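Local coordinates for protein Rho-class glutathione S-transferase (Laternula elliptica, PDB 3QAV) that probably conjugates glutathione to electrophilic compounds, as a dimeric cytosolic glutathione S-transferase of the rho class, at residues F210-Y213 / N214-M217; T113-A116 / K117-R121. All blocks are in the same frame, centred on the assembly; numbering follows the deposited sequence.

Contact 1: F210-Y213 / N214-M217; sequences FKYY and NMMM
Two Met-aromatic pairs at i, i+4 spacing, Tyr212 with Met216 and Tyr213 with Met217, carry the last turns of helix 207-217 in the all-helical part of this glutathione S-transferase fold. In the first pair the methionine reaches over a ring face: Met216 CG stands 3.8 Å from the centroid of the Tyr212 ring, 17° off its normal, a CH-pi contact. The sulfur lies obliquely, and the chain bends on until Met216 CE is 3.2 Å from Tyr212 OH. The second pair runs side by side in the same direction, with Met217 CG 3.5 Å from the centroid of the Tyr213 ring and Met217 SD 3.6 Å from Tyr213 OH. With its CG anti to the backbone N (chi1 175°), Tyr213 swings its ring out from the helix with a lean toward the later turn, where Met217 CG lies over one face. An alanine here removes the face on which Met217 CG packs and would probably leave that thioether freer to turn. One turn earlier, Asn214 OD1 sits over a face of Phe210, 3.1 Å from Phe210 CE1, with the amide steeply inclined to the ring. The helix backbone links the first pair as well, Met216 N donating to Tyr212 O (2.9 Å). On the side turned into the domain, Tyr212 OH is hydrogen-bonded to Asp185, and Tyr213 and Met216 both rest on Phe189, fitting this helix against helix 183-197.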
loop_
_atom_site.group_PDB
_atom_site.type_symbol
_atom_site.label_atom_id
_atom_site.label_comp_id
_atom_site.label_asym_id
_atom_site.label_seq_id
_atom_site.Cartn_x
_atom_site.Cartn_y
_atom_site.Cartn_z
ATOM N N PHE A 210 4.729 14.602 -18.434
ATOM C CA PHE A 210 4.413 14.342 -19.836
ATOM C C PHE A 210 5.638 13.795 -20.562
ATOM O O PHE A 210 5.542 12.835 -21.322
ATOM C CB PHE A 210 3.941 15.627 -20.514
ATOM C CG PHE A 210 3.549 15.448 -21.955
ATOM C CD1 PHE A 210 4.331 15.985 -22.975
ATOM C CD2 PHE A 210 2.377 14.769 -22.292
ATOM C CE1 PHE A 210 3.952 15.853 -24.312
ATOM C CE2 PHE A 210 1.990 14.633 -23.624
ATOM C CZ PHE A 210 2.780 15.178 -24.636
ATOM N N LYS A 211 6.787 14.416 -20.320
ATOM C CA LYS A 211 8.043 13.994 -20.927
ATOM C C LYS A 211 8.374 12.578 -20.453
ATOM O O LYS A 211 8.852 11.739 -21.224
ATOM C CB LYS A 211 9.150 14.970 -20.520
ATOM C CG LYS A 211 10.548 14.595 -20.964
ATOM C CD LYS A 211 11.542 15.656 -20.499
ATOM C CE LYS A 211 12.963 15.316 -20.913
ATOM N NZ LYS A 211 13.929 16.376 -20.513
ATOM N N TYR A 212 8.112 12.325 -19.173
ATOM C CA TYR A 212 8.356 11.017 -18.571
ATOM C C TYR A 212 7.441 10.002 -19.246
ATOM O O TYR A 212 7.876 8.926 -19.642
ATOM C CB TYR A 212 8.057 11.063 -17.067
ATOM C CG TYR A 212 8.103 9.704 -16.381
ATOM C CD1 TYR A 212 9.317 9.081 -16.092
ATOM C CD2 TYR A 212 6.924 9.043 -16.033
ATOM C CE1 TYR A 212 9.350 7.829 -15.469
ATOM C CE2 TYR A 212 6.944 7.801 -15.417
ATOM C CZ TYR A 212 8.153 7.200 -15.135
ATOM O OH TYR A 212 8.163 5.975 -14.513
ATOM N N TYR A 213 6.172 10.365 -19.385
ATOM C CA TYR A 213 5.190 9.498 -20.017
ATOM C C TYR A 213 5.597 9.130 -21.443
ATOM O O TYR A 213 5.532 7.969 -21.839
ATOM C CB TYR A 213 3.826 10.183 -20.049
ATOM C CG TYR A 213 2.786 9.388 -20.799
ATOM C CD1 TYR A 213 2.224 8.244 -20.242
ATOM C CD2 TYR A 213 2.378 9.765 -22.078
ATOM C CE1 TYR A 213 1.286 7.495 -20.931
ATOM C CE2 TYR A 213 1.435 9.018 -22.780
ATOM C CZ TYR A 213 0.894 7.885 -22.198
ATOM O OH TYR A 213 -0.027 7.131 -22.874
ATOM N N ASN A 214 5.999 10.131 -22.217
ATOM C CA ASN A 214 6.413 9.899 -23.595
ATOM C C ASN A 214 7.616 8.974 -23.669
ATOM O O ASN A 214 7.636 8.049 -24.474
ATOM C CB ASN A 214 6.739 11.229 -24.282
ATOM C CG ASN A 214 5.496 11.976 -24.706
ATOM O OD1 ASN A 214 5.503 13.197 -24.825
ATOM N ND2 ASN A 214 4.420 11.241 -24.951
ATOM N N MET A 215 8.619 9.225 -22.836
ATOM C CA MET A 215 9.805 8.377 -22.842
ATOM C C MET A 215 9.423 6.935 -22.532
ATOM O O MET A 215 9.810 6.009 -23.247
ATOM C CB MET A 215 10.829 8.843 -21.805
ATOM C CG MET A 215 11.840 7.755 -21.450
ATOM S SD MET A 215 13.002 8.203 -20.162
ATOM C CE MET A 215 11.975 8.012 -18.686
ATOM N N MET A 216 8.669 6.759 -21.453
ATOM C CA MET A 216 8.242 5.434 -21.021
ATOM C C MET A 216 7.368 4.726 -22.053
ATOM O O MET A 216 7.484 3.515 -22.237
ATOM C CB MET A 216 7.507 5.544 -19.684
ATOM C CG MET A 216 8.410 5.920 -18.521
ATOM S SD MET A 216 9.537 4.578 -18.019
ATOM C CE MET A 216 8.527 3.753 -16.765
ATOM N N MET A 217 6.496 5.478 -22.719
ATOM C CA MET A 217 5.618 4.907 -23.746
ATOM C C MET A 217 6.394 4.377 -24.943
ATOM O O MET A 217 5.853 3.627 -25.753
ATOM C CB MET A 217 4.614 5.944 -24.235
ATOM C CG MET A 217 3.391 6.066 -23.362
ATOM S SD MET A 217 2.444 4.539 -23.329
ATOM C CE MET A 217 1.554 4.677 -24.899
#

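Contact 2: T113-A116 / K117-R121; sequences TIRA and KVYQR
Arg115 and Tyr119, one turn apart on helix 112-124, run side by side in the same direction, their guanidinium and ring planes 76° apart. Arg115 NH1 comes 3.6 Å from Tyr119 OH, obliquely to the guanidinium. Tyr119 has its CG beside its own backbone N (chi1 -78°), which turns the ring back over the preceding turn and brings Tyr119 CD1 within 3.4 Å of Arg115 O. That carbonyl, Arg115 O, also accepts a bond from Tyr119 N (2.9 Å). Buried Ala116, at the edge of the same ring, belongs to this close-packed side, which meets Tyr97 and Met96 of the second subunit. The other side is looser: Ile114 is exposed, and the chain of Lys117 leads away from the earlier turn after Lys117 CB has passed 3.4 Å from Ile114 O. There Ile114 O receives Val118 N at 3.2 Å and, more weakly, Lys117 N. Chemically, the arginine and tyrosine share a partner: Glu100 of the second subunit makes a salt bridge to Arg115 NE through one carboxylate oxygen and a hydrogen bond with Tyr119 OH through the other, while Arg115 NH2 is also held by Pro109 O. The paired side chains thus present complementary chemistry to the dimer interface, and the arginine's charge would probably favour an ionised Glu100.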
loop_
_atom_site.group_PDB
_atom_site.type_symbol
_atom_site.label_atom_id
_atom_site.label_comp_id
_atom_site.label_asym_id
_atom_site.label_seq_id
_atom_site.Cartn_x
_atom_site.Cartn_y
_atom_site.Cartn_z
ATOM N N THR A 113 21.283 3.368 0.656
ATOM C CA THR A 113 20.729 4.706 0.760
ATOM C C THR A 113 19.878 5.033 -0.461
ATOM O O THR A 113 18.783 5.570 -0.333
ATOM C CB THR A 113 21.848 5.746 0.912
ATOM O OG1 THR A 113 22.485 5.557 2.182
ATOM C CG2 THR A 113 21.285 7.161 0.823
ATOM N N ILE A 114 20.375 4.695 -1.645
ATOM C CA ILE A 114 19.634 4.963 -2.868
ATOM C C ILE A 114 18.399 4.057 -2.947
ATOM O O ILE A 114 17.338 4.490 -3.399
ATOM C CB ILE A 114 20.517 4.761 -4.115
ATOM C CG1 ILE A 114 21.761 5.660 -4.020
ATOM C CG2 ILE A 114 19.727 5.120 -5.377
ATOM C CD1 ILE A 114 22.700 5.548 -5.214
ATOM N N ARG A 115 18.537 2.812 -2.493
ATOM C CA ARG A 115 17.423 1.866 -2.498
ATOM C C ARG A 115 16.283 2.416 -1.651
ATOM O O ARG A 115 15.107 2.233 -1.976
ATOM C CB ARG A 115 17.851 0.512 -1.922
ATOM C CG ARG A 115 18.808 -0.285 -2.782
ATOM C CD ARG A 115 19.343 -1.487 -2.007
ATOM N NE ARG A 115 18.301 -2.476 -1.753
ATOM C CZ ARG A 115 18.005 -3.474 -2.578
ATOM N NH1 ARG A 115 17.034 -4.324 -2.270
ATOM N NH2 ARG A 115 18.695 -3.636 -3.701
ATOM N N ALA A 116 16.643 3.084 -0.562
ATOM C CA ALA A 116 15.656 3.668 0.334
ATOM C C ALA A 116 14.774 4.658 -0.432
ATOM O O ALA A 116 13.562 4.722 -0.214
ATOM C CB ALA A 116 16.352 4.364 1.500
ATOM N N LYS A 117 15.376 5.424 -1.331
ATOM C CA LYS A 117 14.604 6.383 -2.113
ATOM C C LYS A 117 13.700 5.671 -3.125
ATOM O O LYS A 117 12.604 6.151 -3.413
ATOM C CB LYS A 117 15.530 7.372 -2.827
ATOM C CG LYS A 117 14.824 8.249 -3.854
ATOM C CD LYS A 117 13.688 9.049 -3.239
ATOM C CE LYS A 117 14.218 10.067 -2.242
ATOM N NZ LYS A 117 15.212 10.968 -2.891
ATOM N N VAL A 118 14.152 4.535 -3.663
ATOM C CA VAL A 118 13.337 3.773 -4.611
ATOM C C VAL A 118 12.097 3.262 -3.864
ATOM O O VAL A 118 10.972 3.418 -4.338
ATOM C CB VAL A 118 14.125 2.579 -5.223
ATOM C CG1 VAL A 118 13.197 1.703 -6.056
ATOM C CG2 VAL A 118 15.269 3.106 -6.112
ATOM N N TYR A 119 12.309 2.666 -2.691
ATOM C CA TYR A 119 11.209 2.179 -1.856
ATOM C C TYR A 119 10.279 3.358 -1.535
ATOM O O TYR A 119 9.064 3.237 -1.617
ATOM C CB TYR A 119 11.748 1.588 -0.544
ATOM C CG TYR A 119 12.344 0.188 -0.643
ATOM C CD1 TYR A 119 13.591 -0.100 -0.083
ATOM C CD2 TYR A 119 11.632 -0.862 -1.234
ATOM C CE1 TYR A 119 14.119 -1.396 -0.106
ATOM C CE2 TYR A 119 12.147 -2.172 -1.258
ATOM C CZ TYR A 119 13.388 -2.428 -0.692
ATOM O OH TYR A 119 13.894 -3.709 -0.706
ATOM N N GLN A 120 10.849 4.502 -1.173
ATOM C CA GLN A 120 10.019 5.668 -0.866
ATOM C C GLN A 120 9.070 5.990 -2.026
ATOM O O GLN A 120 7.856 6.107 -1.829
ATOM C CB GLN A 120 10.892 6.896 -0.560
ATOM C CG GLN A 120 10.132 8.229 -0.574
ATOM C CD GLN A 120 9.139 8.393 0.579
ATOM O OE1 GLN A 120 8.183 9.178 0.489
ATOM N NE2 GLN A 120 9.371 7.674 1.670
ATOM N N ARG A 121 9.617 6.130 -3.230
ATOM C CA ARG A 121 8.790 6.449 -4.395
ATOM C C ARG A 121 7.741 5.364 -4.685
ATOM O O ARG A 121 6.586 5.678 -4.943
ATOM C CB ARG A 121 9.678 6.681 -5.619
ATOM C CG ARG A 121 10.593 7.910 -5.498
ATOM C CD ARG A 121 9.823 9.224 -5.670
ATOM N NE ARG A 121 9.332 9.800 -4.422
ATOM C CZ ARG A 121 9.971 10.723 -3.705
ATOM N NH1 ARG A 121 9.428 11.183 -2.579
ATOM N NH2 ARG A 121 11.147 11.194 -4.109
#

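How the contacts relate
From the N terminus the chain first passes through the sheet-bearing thioredoxin-like domain, then enters helix 112-124, where contact 2 links successive turns. It goes on through the long helix 148-172 and helix 183-197 before reaching helix 207-217 and contact 1. Both contacts are local, so neither closes a loop; they follow in series, without nesting or crossing. The centres of contact 1 and contact 2 lie about 21 Å apart, and the nearest atoms of contact 1 and contact 2 about 9 Å apart. Helix 183-197 is a shared neighbour: contact 2 meets it through Val118 and Arg121 on Ala184, contact 1 through several residues. Contact 2 also faces the second subunit, whereas contact 1 packs within its own chain.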